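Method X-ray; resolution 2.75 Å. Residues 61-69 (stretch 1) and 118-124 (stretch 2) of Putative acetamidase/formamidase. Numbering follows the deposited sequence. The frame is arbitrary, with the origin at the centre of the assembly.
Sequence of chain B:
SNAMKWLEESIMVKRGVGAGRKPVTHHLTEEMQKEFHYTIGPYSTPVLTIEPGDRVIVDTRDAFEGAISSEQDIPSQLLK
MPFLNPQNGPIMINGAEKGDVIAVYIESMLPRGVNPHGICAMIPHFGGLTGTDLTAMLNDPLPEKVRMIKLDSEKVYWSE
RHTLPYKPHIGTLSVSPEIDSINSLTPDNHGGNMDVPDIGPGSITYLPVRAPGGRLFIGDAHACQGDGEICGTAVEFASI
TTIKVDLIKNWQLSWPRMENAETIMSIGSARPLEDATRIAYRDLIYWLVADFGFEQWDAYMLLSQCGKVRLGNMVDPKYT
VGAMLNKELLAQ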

# COMPACT_ATOMS: atom_id res chain seq x y z
N ARG B 61 -2.44 29.84 -15.46
CA ARG B 61 -1.07 30.07 -15.04
C ARG B 61 -0.42 28.70 -14.81
O ARG B 61 -1.12 27.73 -14.53
CB ARG B 61 -1.02 30.91 -13.76
CG ARG B 61 -1.34 32.36 -14.00
CD ARG B 61 -1.20 33.18 -12.72
NE ARG B 61 -1.38 34.61 -12.99
CZ ARG B 61 -1.39 35.58 -12.07
NH1 ARG B 61 -1.57 36.84 -12.43
NH2 ARG B 61 -1.23 35.29 -10.78
N ASP B 62 0.90 28.64 -14.93
CA ASP B 62 1.60 27.37 -14.75
C ASP B 62 1.53 26.91 -13.29
O ASP B 62 1.13 27.67 -12.42
CB ASP B 62 3.05 27.42 -15.30
CG ASP B 62 4.01 28.26 -14.45
OD1 ASP B 62 3.73 28.53 -13.26
OD2 ASP B 62 5.12 28.62 -14.95
N ALA B 63 1.94 25.68 -13.04
CA ALA B 63 1.92 25.10 -11.70
C ALA B 63 2.72 25.87 -10.64
O ALA B 63 2.44 25.74 -9.44
CB ALA B 63 2.42 23.67 -11.75
N PHE B 64 3.69 26.67 -11.06
CA PHE B 64 4.54 27.44 -10.14
C PHE B 64 4.14 28.91 -10.06
O PHE B 64 4.79 29.70 -9.37
CB PHE B 64 6.01 27.32 -10.59
CG PHE B 64 6.40 25.92 -11.00
CD1 PHE B 64 6.47 24.90 -10.05
CD2 PHE B 64 6.68 25.62 -12.34
CE1 PHE B 64 6.82 23.61 -10.43
CE2 PHE B 64 7.02 24.33 -12.70
CZ PHE B 64 7.09 23.32 -11.75
N GLU B 65 3.04 29.26 -10.73
CA GLU B 65 2.52 30.63 -10.81
C GLU B 65 3.62 31.60 -11.27
O GLU B 65 3.81 32.66 -10.69
CB GLU B 65 1.84 31.06 -9.49
CG GLU B 65 0.90 32.25 -9.66
CD GLU B 65 0.07 32.60 -8.44
OE1 GLU B 65 -1.00 33.24 -8.63
OE2 GLU B 65 0.45 32.24 -7.31
N GLY B 66 4.35 31.18 -12.30
CA GLY B 66 5.44 31.96 -12.89
C GLY B 66 6.67 32.20 -12.02
O GLY B 66 7.54 32.99 -12.40
N ALA B 67 6.77 31.52 -10.88
CA ALA B 67 7.90 31.71 -9.97
C ALA B 67 9.23 31.22 -10.52
O ALA B 67 10.29 31.68 -10.08
CB ALA B 67 7.63 31.04 -8.63
N ILE B 68 9.18 30.29 -11.48
CA ILE B 68 10.38 29.73 -12.10
C ILE B 68 10.50 30.21 -13.54
O ILE B 68 9.58 30.04 -14.33
CB ILE B 68 10.39 28.19 -12.00
CG1 ILE B 68 10.39 27.78 -10.53
CG2 ILE B 68 11.61 27.60 -12.69
CD1 ILE B 68 10.40 26.28 -10.31
N SER B 69 11.65 30.79 -13.88
CA SER B 69 11.89 31.33 -15.22
C SER B 69 13.33 31.13 -15.72
O SER B 69 13.73 31.70 -16.73
CB SER B 69 11.53 32.82 -15.23
OG SER B 69 12.23 33.52 -14.22
N GLY B 118 7.60 25.96 -21.45
CA GLY B 118 7.05 25.02 -20.49
C GLY B 118 8.16 24.77 -19.48
O GLY B 118 9.30 25.12 -19.74
N ILE B 119 7.84 24.16 -18.35
CA ILE B 119 8.83 23.89 -17.30
C ILE B 119 8.67 22.53 -16.66
O ILE B 119 7.58 22.18 -16.23
CB ILE B 119 8.71 24.92 -16.16
CG1 ILE B 119 8.96 26.34 -16.69
CG2 ILE B 119 9.74 24.64 -15.06
CD1 ILE B 119 8.60 27.45 -15.70
N CYS B 120 9.75 21.77 -16.59
CA CYS B 120 9.75 20.49 -15.90
C CYS B 120 10.75 20.68 -14.76
O CYS B 120 11.80 21.30 -14.96
CB CYS B 120 10.19 19.33 -16.78
SG CYS B 120 10.20 17.75 -15.88
N ALA B 121 10.42 20.18 -13.58
CA ALA B 121 11.29 20.35 -12.43
C ALA B 121 11.31 19.16 -11.49
O ALA B 121 10.32 18.43 -11.38
CB ALA B 121 10.87 21.59 -11.65
N MSE B 122 12.45 18.99 -10.84
CA MSE B 122 12.66 17.95 -9.86
C MSE B 122 12.71 18.69 -8.56
O MSE B 122 13.71 19.31 -8.22
CB MSE B 122 13.95 17.19 -10.10
CG MSE B 122 13.72 16.03 -11.06
SE MSE B 122 15.50 15.33 -11.61
CE MSE B 122 16.00 14.43 -9.95
N ILE B 123 11.59 18.68 -7.86
CA ILE B 123 11.44 19.36 -6.58
C ILE B 123 11.91 18.44 -5.46
O ILE B 123 11.51 17.27 -5.41
CB ILE B 123 9.97 19.75 -6.37
CG1 ILE B 123 9.50 20.62 -7.56
CG2 ILE B 123 9.80 20.46 -5.03
CD1 ILE B 123 8.03 20.98 -7.55
N PRO B 124 12.78 18.94 -4.56
CA PRO B 124 13.22 18.06 -3.47
C PRO B 124 12.06 17.53 -2.62
O PRO B 124 11.11 18.26 -2.34
CB PRO B 124 14.13 18.97 -2.64
CG PRO B 124 14.69 19.93 -3.64
CD PRO B 124 13.56 20.19 -4.60

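Stretch 1 has no regular helix or strand; two overlapping turns shape it. A type I turn runs from D62 to E65, closed by E65 N donating to D62 O at 3.0 Å, and a type I' turn from F64 to A67 is closed by A67 N to F64 O at 3.1 Å. The positive phi values of E65 (52°) and G66 (66°) fit the second turn. The D62 carboxylate braces this loop: its OD1 accepts a nearly linear bond from G66 N (2.9 Å, 174°) and a weak one from F64 N (2.9 Å, 128°).

Stretch 2 enters as a strand, and its CA atoms stay well back from the loop, 8.0 Å separating I68 CA from I119 CA. No hydrogen bond crosses the interface; the contact is largely between side chains, with the backbone I68 O the exception, 3.1 Å from I119 CD1. The alternation of the strand directs I119 and A121 toward the loop and C120 away.

The F64 ring meets three residues of stretch 2: CE2 lies 3.6 Å from I119 CG2, CZ 4.2 Å from A121 CB, and CE1 4.1 Å from I123 CD1, which sits at the ring edge. I119, with the largest covered area, also extends CD1 to 4.2 Å from I68 CB. I119 CD1 lies 3.7 Å from D62 OD2 as well; a methyl carbon is no conventional donor, so its approaches to both oxygens are van der Waals contacts, the one to I68 O tight.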